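PDB 4RK0: LacI family sugar-binding transcriptional regulator, which binds ribose and probably regulates transcription as a DNA-binding repressor of the LacI family. Local coordinates for residues T107-G112 with P137-Q142. Numbering follows the deposited sequence.
Sequences TDDYRG and PVNIQQ. With RIB (alpha-D-ribofuranose), chain E.
Asn139 ND2 serves two acceptors: it donates to O1 of the bound ribose over 2.9 Å, with an angle of 163° at the hydrogen, and to water 1 over 3.0 Å. The water lies 2.8 Å from Asp109 OD1, to which it probably donates, and makes a weak bond to Thr107 OG1, so a sugar-binding amide is tied through solvent to the end of strand 103-107 and the start of the helix that follows it. With CG of Asn139 set between its backbone N and carbonyl carbon (chi1 67°), the amide is carried up to ribose and water together. Asp109 OD1 also forms a salt bridge with Arg143, itself a ribose ligand, and is thus a second-shell group that probably helps position that guanidinium; the positive charge would be expected to favour the ionised carboxylate.

No direct hydrogen bond joins the two segments. Asp109 CB lies 3.1 Å from Asn139 O and 3.8 Å from Gln142 CB, while OD2 touches Asn139 CB; the Asp109 carboxylate and the Asn139 amide are nearly perpendicular. Farther along, Tyr110 CA makes a CH-O contact with Gln142 O at 3.5 Å. Gln142 bends at chi2 (-69°), bringing NE2 obliquely beside Tyr110 CD1, 4.0 Å away. Asp108 caps its own helix, OD1 accepting from Arg111 N.

The two sheets of this periplasmic-binding-protein-like fold form the cores of two lobes with the sugar between them. Beside that pocket, the first turn of helix 109-122, after strand 103-107 of the mixed sheet, meets the first turn of helix 138-150, after strand 127-132 of the parallel sheet; Tyr110 extends the packing to Lys145 and Ser149.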
ATOM      1  N   THR A 107      15.257   1.148 -13.476  1.00 23.35           N
ATOM      2  CA  THR A 107      16.152   0.579 -12.520  1.00 31.32           C
ATOM      3  C   THR A 107      16.767  -0.631 -13.187  1.00 29.65           C
ATOM      4  O   THR A 107      16.274  -1.113 -14.228  1.00 34.28           O
ATOM      5  CB  THR A 107      15.470   0.219 -11.192  1.00 32.29           C
ATOM      6  OG1 THR A 107      14.580  -0.875 -11.407  1.00 35.50           O
ATOM      7  CG2 THR A 107      14.703   1.387 -10.647  1.00 33.17           C
ATOM      8  N   ASP A 108      17.847  -1.130 -12.608  1.00 30.58           N
ATOM      9  CA  ASP A 108      18.643  -2.102 -13.308  1.00 29.23           C
ATOM     10  C   ASP A 108      18.149  -3.542 -13.143  1.00 30.75           C
ATOM     11  O   ASP A 108      18.763  -4.333 -12.456  1.00 28.18           O
ATOM     12  CB  ASP A 108      20.103  -1.989 -12.884  1.00 29.78           C
ATOM     13  CG  ASP A 108      21.049  -2.643 -13.893  1.00 40.38           C
ATOM     14  OD1 ASP A 108      20.628  -3.514 -14.718  1.00 33.84           O
ATOM     15  OD2 ASP A 108      22.234  -2.280 -13.849  1.00 51.23           O
ATOM     16  N   ASP A 109      17.066  -3.869 -13.838  1.00 28.35           N
ATOM     17  CA  ASP A 109      16.396  -5.165 -13.705  1.00 31.92           C
ATOM     18  C   ASP A 109      17.288  -6.323 -14.083  1.00 28.88           C
ATOM     19  O   ASP A 109      17.284  -7.385 -13.459  1.00 30.14           O
ATOM     20  CB  ASP A 109      15.119  -5.182 -14.565  1.00 25.99           C
ATOM     21  CG  ASP A 109      14.093  -4.177 -14.088  1.00 32.21           C
ATOM     22  OD1 ASP A 109      13.463  -4.402 -13.032  1.00 28.11           O
ATOM     23  OD2 ASP A 109      13.942  -3.150 -14.743  1.00 31.19           O
ATOM     24  N   TYR A 110      18.065  -6.119 -15.140  1.00 24.87           N
ATOM     25  CA  TYR A 110      18.972  -7.135 -15.592  1.00 23.19           C
ATOM     26  C   TYR A 110      20.001  -7.503 -14.550  1.00 27.57           C
ATOM     27  O   TYR A 110      20.250  -8.672 -14.291  1.00 25.17           O
ATOM     28  CB  TYR A 110      19.674  -6.624 -16.864  1.00 28.03           C
ATOM     29  CG  TYR A 110      20.506  -7.673 -17.573  1.00 26.41           C
ATOM     30  CD1 TYR A 110      19.927  -8.531 -18.507  1.00 28.62           C
ATOM     31  CD2 TYR A 110      21.867  -7.768 -17.365  1.00 39.09           C
ATOM     32  CE1 TYR A 110      20.694  -9.474 -19.208  1.00 39.62           C
ATOM     33  CE2 TYR A 110      22.637  -8.712 -18.042  1.00 36.91           C
ATOM     34  CZ  TYR A 110      22.045  -9.563 -18.958  1.00 43.86           C
ATOM     35  OH  TYR A 110      22.803 -10.498 -19.630  1.00 45.58           O
ATOM     36  N   ARG A 111      20.636  -6.494 -13.978  1.00 28.84           N
ATOM     37  CA  ARG A 111      21.632  -6.763 -12.936  1.00 30.89           C
ATOM     38  C   ARG A 111      20.959  -7.371 -11.685  1.00 30.09           C
ATOM     39  O   ARG A 111      21.517  -8.235 -11.058  1.00 27.25           O
ATOM     40  CB  ARG A 111      22.386  -5.475 -12.586  1.00 26.85           C
ATOM     41  CG  ARG A 111      23.433  -5.558 -11.482  1.00 50.36           C
ATOM     42  CD  ARG A 111      24.526  -6.584 -11.768  1.00 56.63           C
ATOM     43  NE  ARG A 111      25.449  -6.734 -10.636  1.00 92.15           N
ATOM     44  CZ  ARG A 111      26.354  -7.706 -10.513  1.00 77.35           C
ATOM     45  NH1 ARG A 111      27.135  -7.751  -9.438  1.00123.38           N
ATOM     46  NH2 ARG A 111      26.483  -8.642 -11.455  1.00 45.23           N
ATOM     47  N   GLY A 112      19.750  -6.932 -11.356  1.00 27.85           N
ATOM     48  CA  GLY A 112      19.032  -7.546 -10.206  1.00 32.22           C
ATOM     49  C   GLY A 112      18.838  -9.049 -10.396  1.00 27.01           C
ATOM     50  O   GLY A 112      18.989  -9.833  -9.474  1.00 26.55           O
ATOM     51  N   PRO A 137       5.779  -7.512 -18.526  1.00 33.40           N
ATOM     52  CA  PRO A 137       6.371  -6.255 -18.969  1.00 30.35           C
ATOM     53  C   PRO A 137       7.863  -6.387 -19.159  1.00 30.52           C
ATOM     54  O   PRO A 137       8.480  -7.275 -18.575  1.00 26.27           O
ATOM     55  CB  PRO A 137       6.047  -5.286 -17.829  1.00 36.62           C
ATOM     56  CG  PRO A 137       4.810  -5.844 -17.218  1.00 38.53           C
ATOM     57  CD  PRO A 137       4.949  -7.331 -17.321  1.00 31.76           C
ATOM     58  N   VAL A 138       8.443  -5.536 -20.013  1.00 29.24           N
ATOM     59  CA  VAL A 138       9.849  -5.706 -20.382  1.00 34.35           C
ATOM     60  C   VAL A 138      10.814  -5.620 -19.188  1.00 28.19           C
ATOM     61  O   VAL A 138      11.731  -6.425 -19.091  1.00 25.38           O
ATOM     62  CB  VAL A 138      10.262  -4.703 -21.481  1.00 34.40           C
ATOM     63  CG1 VAL A 138      11.747  -4.807 -21.767  1.00 33.69           C
ATOM     64  CG2 VAL A 138       9.458  -4.995 -22.755  1.00 39.22           C
ATOM     65  N   ASN A 139      10.560  -4.690 -18.266  1.00 26.27           N
ATOM     66  CA  ASN A 139      11.395  -4.545 -17.103  1.00 31.80           C
ATOM     67  C   ASN A 139      11.440  -5.835 -16.295  1.00 30.00           C
ATOM     68  O   ASN A 139      12.499  -6.265 -15.856  1.00 28.04           O
ATOM     69  CB  ASN A 139      10.952  -3.320 -16.268  1.00 27.76           C
ATOM     70  CG  ASN A 139       9.561  -3.478 -15.627  1.00 45.18           C
ATOM     71  OD1 ASN A 139       8.582  -3.938 -16.249  1.00 25.91           O
ATOM     72  ND2 ASN A 139       9.457  -3.029 -14.383  1.00 27.62           N
ATOM     73  N   ILE A 140      10.300  -6.502 -16.187  1.00 23.87           N
ATOM     74  CA  ILE A 140      10.224  -7.738 -15.434  1.00 26.14           C
ATOM     75  C   ILE A 140      10.902  -8.872 -16.192  1.00 28.33           C
ATOM     76  O   ILE A 140      11.677  -9.613 -15.602  1.00 25.38           O
ATOM     77  CB  ILE A 140       8.774  -8.075 -15.064  1.00 28.91           C
ATOM     78  CG1 ILE A 140       8.312  -7.041 -14.033  1.00 36.17           C
ATOM     79  CG2 ILE A 140       8.708  -9.488 -14.527  1.00 29.18           C
ATOM     80  CD1 ILE A 140       6.820  -6.977 -13.802  1.00 34.96           C
ATOM     81  N   GLN A 141      10.686  -8.920 -17.514  1.00 29.06           N
ATOM     82  CA  GLN A 141      11.306  -9.909 -18.355  1.00 37.78           C
ATOM     83  C   GLN A 141      12.814  -9.801 -18.234  1.00 31.75           C
ATOM     84  O   GLN A 141      13.490 -10.803 -18.153  1.00 29.23           O
ATOM     85  CB  GLN A 141      10.883  -9.745 -19.842  1.00 30.62           C
ATOM     86  CG  GLN A 141      11.218 -10.983 -20.676  1.00 44.23           C
ATOM     87  CD  GLN A 141      10.367 -12.202 -20.324  1.00 40.71           C
ATOM     88  OE1 GLN A 141      10.874 -13.321 -20.154  1.00 37.30           O
ATOM     89  NE2 GLN A 141       9.069 -11.994 -20.214  1.00 35.42           N
ATOM     90  N   GLN A 142      13.340  -8.576 -18.202  1.00 31.77           N
ATOM     91  CA  GLN A 142      14.780  -8.398 -17.983  1.00 41.31           C
ATOM     92  C   GLN A 142      15.342  -9.072 -16.722  1.00 25.67           C
ATOM     93  O   GLN A 142      16.518  -9.427 -16.679  1.00 28.12           O
ATOM     94  CB  GLN A 142      15.142  -6.916 -17.975  1.00 30.50           C
ATOM     95  CG  GLN A 142      14.956  -6.228 -19.318  1.00 41.17           C
ATOM     96  CD  GLN A 142      15.958  -6.697 -20.364  1.00 53.83           C
ATOM     97  OE1 GLN A 142      15.623  -7.449 -21.283  1.00 46.66           O
ATOM     98  NE2 GLN A 142      17.192  -6.249 -20.227  1.00 51.05           N
TER
HETATM   99  O5  RIB E 401       6.523  -5.227  -7.328  1.00 29.42           O
HETATM  100  C5  RIB E 401       5.799  -4.610  -8.381  1.00 42.42           C
HETATM  101  C4  RIB E 401       6.592  -4.861  -9.589  1.00 60.23           C
HETATM  102  O4  RIB E 401       5.954  -4.429 -10.819  1.00 31.87           O
HETATM  103  C3  RIB E 401       7.811  -4.066  -9.164  1.00 24.60           C
HETATM  104  O3  RIB E 401       8.832  -5.064  -9.112  1.00 23.42           O
HETATM  105  C2  RIB E 401       7.854  -2.996 -10.259  1.00 23.02           C
HETATM  106  O2  RIB E 401       9.143  -2.855 -10.802  1.00 22.43           O
HETATM  107  C1  RIB E 401       6.728  -3.305 -11.262  1.00 43.37           C
HETATM  108  O1  RIB E 401       7.194  -3.346 -12.599  1.00 33.90           O
HETATM  109  O   HOH W   1      11.915  -2.097 -13.004  1.00 39.34           O